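PDB 3BBZ: P protein from Mumps virus, which binds the viral nucleocapsid through this small C-terminal domain and so probably links the polymerase to its RNA template during replication. Local coordinates for residues A[19-22]-A[23-27]; A[36-39]-A[40-43]. The protein carries 1 engineered substitution. All coordinates share one frame; numbering follows the deposited sequence.

Contact 1 (A[19-22]-A[23-27]); sequences QMKQ and AFEQR
Met20 and Phe24 meet one helical turn apart, on the face of helix 18-29 that turns toward the rest of the domain. The methyl CE of Met20 comes to 4.3 Å from CE1 of the Phe24 ring, a loose apolar touch. Closer in, the ring lies near the Met20 carbonyl: CD1 of Phe24 is 3.5 Å from Met20 O, which approaches the ring obliquely. Phe24 itself is buried.

Lys21 and Glu25 lie along one another, each stretched out from the helix. Lys21 starts with CG opposite its backbone N (chi1 -177°), and this carries the chain alongside Glu25. Contact is between methylenes and carboxylate: CG of Lys21 lies 3.8 Å from OE2 of Glu25. The ammonium NZ of Lys21 stays 5.3 Å from Glu25 OE2, so any attraction between the charges acts at a distance. CG of Glu25 also packs on Lys21 O at 3.3 Å.

These neighbours four residues apart reflect a regular alpha-helix, the second of the three helices that make up this domain. Four backbone bonds between the two segments run from Ala23 N to Gln19 O, Phe24 N to Met20 O, Glu25 N to Lys21 O and Gln26 N to Gln22 O. The last is 2.9 Å between N of Gln26 and O of Gln22. On the exposed side, CG of Gln26 rests on that same Gln22 carbonyl.

Farther out, Ile11 of helix 3-14 and Ile44 and Ser47 of helix 34-47 touch Phe24, and Val15 touches both Phe24 and Met20. Near the start of the helix, the backbone N of Met20 is hydrogen-bonded to OD1 of Asn17.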
loop_
_atom_site.group_PDB
_atom_site.type_symbol
_atom_site.label_atom_id
_atom_site.label_comp_id
_atom_site.label_asym_id
_atom_site.label_seq_id
_atom_site.Cartn_x
_atom_site.Cartn_y
_atom_site.Cartn_z
ATOM N N GLN A 19 4.015 12.050 1.728
ATOM C CA GLN A 19 3.102 12.222 0.611
ATOM C C GLN A 19 2.867 10.889 -0.115
ATOM O O GLN A 19 1.737 10.572 -0.501
ATOM C CB GLN A 19 3.575 13.340 -0.351
ATOM C CG GLN A 19 3.289 14.772 0.131
ATOM C CD GLN A 19 3.670 15.854 -0.908
ATOM O OE1 GLN A 19 4.609 15.700 -1.674
ATOM N NE2 GLN A 19 2.928 16.944 -0.924
ATOM N N MET A 20 3.919 10.080 -0.268
ATOM C CA MET A 20 3.752 8.743 -0.882
ATOM C C MET A 20 2.873 7.862 -0.004
ATOM O O MET A 20 2.050 7.072 -0.498
ATOM C CB MET A 20 5.093 8.078 -1.130
ATOM C CG MET A 20 5.844 8.603 -2.320
ATOM S SD MET A 20 7.429 7.784 -2.432
ATOM C CE MET A 20 6.902 6.107 -2.669
ATOM N N LYS A 21 2.991 8.067 1.302
ATOM C CA LYS A 21 2.275 7.279 2.304
ATOM C C LYS A 21 0.805 7.581 2.208
ATOM O O LYS A 21 0.013 6.651 2.185
ATOM C CB LYS A 21 2.826 7.584 3.711
ATOM C CG LYS A 21 2.243 6.790 4.896
ATOM C CD LYS A 21 3.175 6.930 6.122
ATOM C CE LYS A 21 2.428 6.833 7.433
ATOM N NZ LYS A 21 3.238 7.348 8.597
ATOM N N GLN A 22 0.447 8.875 2.122
ATOM C CA GLN A 22 -0.976 9.335 1.991
ATOM C C GLN A 22 -1.600 8.849 0.704
ATOM O O GLN A 22 -2.775 8.515 0.713
ATOM C CB GLN A 22 -1.154 10.875 1.999
ATOM C CG GLN A 22 -0.481 11.676 3.175
ATOM C CD GLN A 22 -0.107 13.152 2.787
ATOM O OE1 GLN A 22 -0.566 13.696 1.742
ATOM N NE2 GLN A 22 0.772 13.778 3.596
ATOM N N ALA A 23 -0.826 8.846 -0.400
ATOM C CA ALA A 23 -1.323 8.377 -1.714
ATOM C C ALA A 23 -1.600 6.888 -1.732
ATOM O O ALA A 23 -2.645 6.472 -2.234
ATOM C CB ALA A 23 -0.349 8.759 -2.861
ATOM N N PHE A 24 -0.691 6.089 -1.136
ATOM C CA PHE A 24 -0.884 4.632 -1.028
ATOM C C PHE A 24 -2.109 4.290 -0.173
ATOM O O PHE A 24 -2.891 3.372 -0.497
ATOM C CB PHE A 24 0.354 3.962 -0.423
ATOM C CG PHE A 24 1.342 3.454 -1.437
ATOM C CD1 PHE A 24 2.707 3.759 -1.324
ATOM C CD2 PHE A 24 0.938 2.674 -2.491
ATOM C CE1 PHE A 24 3.657 3.267 -2.276
ATOM C CE2 PHE A 24 1.866 2.201 -3.459
ATOM C CZ PHE A 24 3.222 2.489 -3.329
ATOM N N GLU A 25 -2.310 5.064 0.894
ATOM C CA GLU A 25 -3.431 4.827 1.810
ATOM C C GLU A 25 -4.745 5.245 1.139
ATOM O O GLU A 25 -5.778 4.599 1.329
ATOM C CB GLU A 25 -3.239 5.625 3.095
ATOM C CG GLU A 25 -2.197 5.078 4.079
ATOM C CD GLU A 25 -1.933 6.044 5.257
ATOM O OE1 GLU A 25 -2.528 7.171 5.284
ATOM O OE2 GLU A 25 -1.161 5.649 6.180
ATOM N N GLN A 26 -4.715 6.325 0.347
ATOM C CA GLN A 26 -5.868 6.663 -0.492
ATOM C C GLN A 26 -6.130 5.545 -1.482
ATOM O O GLN A 26 -7.249 5.153 -1.639
ATOM C CB GLN A 26 -5.662 7.989 -1.224
ATOM C CG GLN A 26 -5.805 9.239 -0.327
ATOM C CD GLN A 26 -7.181 9.911 -0.434
ATOM O OE1 GLN A 26 -8.114 9.316 -0.956
ATOM N NE2 GLN A 26 -7.302 11.154 0.084
ATOM N N ARG A 27 -5.084 5.052 -2.154
ATOM C CA ARG A 27 -5.183 3.892 -3.052
ATOM C C ARG A 27 -5.768 2.648 -2.374
ATOM O O ARG A 27 -6.684 2.005 -2.884
ATOM C CB ARG A 27 -3.803 3.597 -3.661
ATOM C CG ARG A 27 -3.829 2.797 -4.955
ATOM C CD ARG A 27 -2.503 2.875 -5.745
ATOM N NE ARG A 27 -2.426 1.749 -6.695
ATOM C CZ ARG A 27 -1.290 1.154 -7.092
ATOM N NH1 ARG A 27 -0.106 1.566 -6.652
ATOM N NH2 ARG A 27 -1.336 0.137 -7.953
#

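Contact 2 (A[36-39]-A[40-43]); sequences ALND and IKRD
Arg42 reaches back along helix 34-47 to lie beside Asp39. Its CB sits 3.3 Å from Asn38 O, next to the backbone bond from Arg42 N to that oxygen. The chain bends at chi3 (67°), which brings NE of Arg42 to 3.6 Å from Asp39 O. The guanidinium then stacks on the Asp39 side chain, with the two charged planes 15° apart. NH1 of Arg42 is 3.6 Å from OD1 of Asp39, a salt bridge of charges alone because no N-H points at the oxygen. A water bridges the pair, accepting from NH1 and weakly donating to Asp39 OD2. Arg42 also grips Asp43 side-on, whose second partner is Arg27 of helix 18-29. NE of Arg42 is 3.1 Å from OD1 of Asp43, a salt bridge with a hydrogen bond, and NH2 meets OD2 in a nearly straight bond (171°).

On another side of the helix, two waters join Asn38 OD1 to Lys41 NZ, one of them weakly at the lysine. Leu37 CD2 and Ile40 CD1 touch on the buried side. This is an amphipathic helix of a three-helix bundle, with an Asp39-Arg42-Asp43 salt-bridge network along its polar side.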
loop_
_atom_site.group_PDB
_atom_site.type_symbol
_atom_site.label_atom_id
_atom_site.label_comp_id
_atom_site.label_asym_id
_atom_site.label_seq_id
_atom_site.Cartn_x
_atom_site.Cartn_y
_atom_site.Cartn_z
ATOM N N ALA A 36 -6.564 -5.789 -7.413
ATOM C CA ALA A 36 -6.176 -4.432 -7.032
ATOM C C ALA A 36 -5.215 -4.405 -5.865
ATOM O O ALA A 36 -4.277 -3.596 -5.852
ATOM C CB ALA A 36 -7.395 -3.616 -6.678
ATOM N N LEU A 37 -5.458 -5.269 -4.881
ATOM C CA LEU A 37 -4.607 -5.333 -3.703
ATOM C C LEU A 37 -3.202 -5.844 -4.040
ATOM O O LEU A 37 -2.225 -5.269 -3.551
ATOM C CB LEU A 37 -5.274 -6.099 -2.576
ATOM C CG LEU A 37 -6.599 -5.535 -1.983
ATOM C CD1 LEU A 37 -7.067 -6.422 -0.827
ATOM C CD2 LEU A 37 -6.502 -4.113 -1.495
ATOM N N ASN A 38 -3.095 -6.830 -4.942
ATOM C CA ASN A 38 -1.797 -7.346 -5.390
ATOM C C ASN A 38 -0.970 -6.261 -6.091
ATOM O O ASN A 38 0.247 -6.154 -5.881
ATOM C CB ASN A 38 -1.969 -8.530 -6.345
ATOM C CG ASN A 38 -2.365 -9.828 -5.612
ATOM O OD1 ASN A 38 -2.305 -9.902 -4.399
ATOM N ND2 ASN A 38 -2.773 -10.835 -6.359
ATOM N N ASP A 39 -1.651 -5.452 -6.897
ATOM C CA ASP A 39 -1.024 -4.346 -7.622
ATOM C C ASP A 39 -0.510 -3.258 -6.659
ATOM O O ASP A 39 0.593 -2.744 -6.828
ATOM C CB ASP A 39 -2.005 -3.742 -8.598
ATOM C CG ASP A 39 -2.293 -4.635 -9.809
ATOM O OD1 ASP A 39 -1.777 -5.790 -9.915
ATOM O OD2 ASP A 39 -3.086 -4.137 -10.642
ATOM N N ILE A 40 -1.277 -2.954 -5.620
ATOM C CA ILE A 40 -0.806 -2.042 -4.574
ATOM C C ILE A 40 0.404 -2.609 -3.823
ATOM O O ILE A 40 1.414 -1.943 -3.692
ATOM C CB ILE A 40 -1.954 -1.677 -3.594
ATOM C CG1 ILE A 40 -3.042 -0.945 -4.355
ATOM C CG2 ILE A 40 -1.438 -0.730 -2.482
ATOM C CD1 ILE A 40 -4.401 -0.795 -3.572
ATOM N N LYS A 41 0.307 -3.863 -3.385
ATOM C CA LYS A 41 1.440 -4.601 -2.807
ATOM C C LYS A 41 2.668 -4.634 -3.700
ATOM O O LYS A 41 3.796 -4.359 -3.233
ATOM C CB LYS A 41 1.005 -6.021 -2.413
ATOM C CG LYS A 41 0.093 -5.989 -1.159
ATOM C CD LYS A 41 -0.145 -7.373 -0.579
ATOM C CE LYS A 41 -0.916 -8.215 -1.547
ATOM N NZ LYS A 41 -1.262 -9.494 -0.827
ATOM N N ARG A 42 2.448 -4.908 -4.989
ATOM C CA ARG A 42 3.544 -4.876 -5.964
ATOM C C ARG A 42 4.243 -3.495 -5.924
ATOM O O ARG A 42 5.473 -3.423 -5.843
ATOM C CB ARG A 42 2.992 -5.149 -7.363
ATOM C CG ARG A 42 3.966 -4.978 -8.486
ATOM C CD ARG A 42 3.167 -4.759 -9.809
ATOM N NE ARG A 42 2.453 -3.481 -9.804
ATOM C CZ ARG A 42 1.417 -3.190 -10.599
ATOM N NH1 ARG A 42 0.933 -4.075 -11.446
ATOM N NH2 ARG A 42 0.858 -1.991 -10.521
ATOM N N ASP A 43 3.469 -2.405 -5.974
ATOM C CA ASP A 43 4.107 -1.069 -5.978
ATOM C C ASP A 43 4.749 -0.659 -4.653
ATOM O O ASP A 43 5.722 0.066 -4.694
ATOM C CB ASP A 43 3.167 0.003 -6.507
ATOM C CG ASP A 43 2.795 -0.245 -7.962
ATOM O OD1 ASP A 43 3.622 -0.881 -8.704
ATOM O OD2 ASP A 43 1.675 0.152 -8.344
HETATM O O HOH W 1 -4.178 -9.556 -2.316
HETATM O O HOH W 2 -0.571 -11.452 -2.235
HETATM O O HOH W 3 -1.400 -3.079 -12.622
#

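Overall arrangement
Contact 1 lies on helix 18-29 and contact 2 on helix 34-47. These helices follow each other in the chain, so contact 1 is complete before contact 2 begins. Their centres lie about 13 Å apart, on opposite sides of the chain's centre. Arg27 joins them: its NH1 makes a salt bridge to Asp43 OD2 at 2.8 Å, and its NE packs on CG1 of Ile40. Helix 3-14 touches side chains of both, completing a compact bundle. The domain is built of three helices with connecting loops and has no strand. Its fold rests on packing between the three helices. The domain is described as molten-globule-like, and its folding was induced by crystallization.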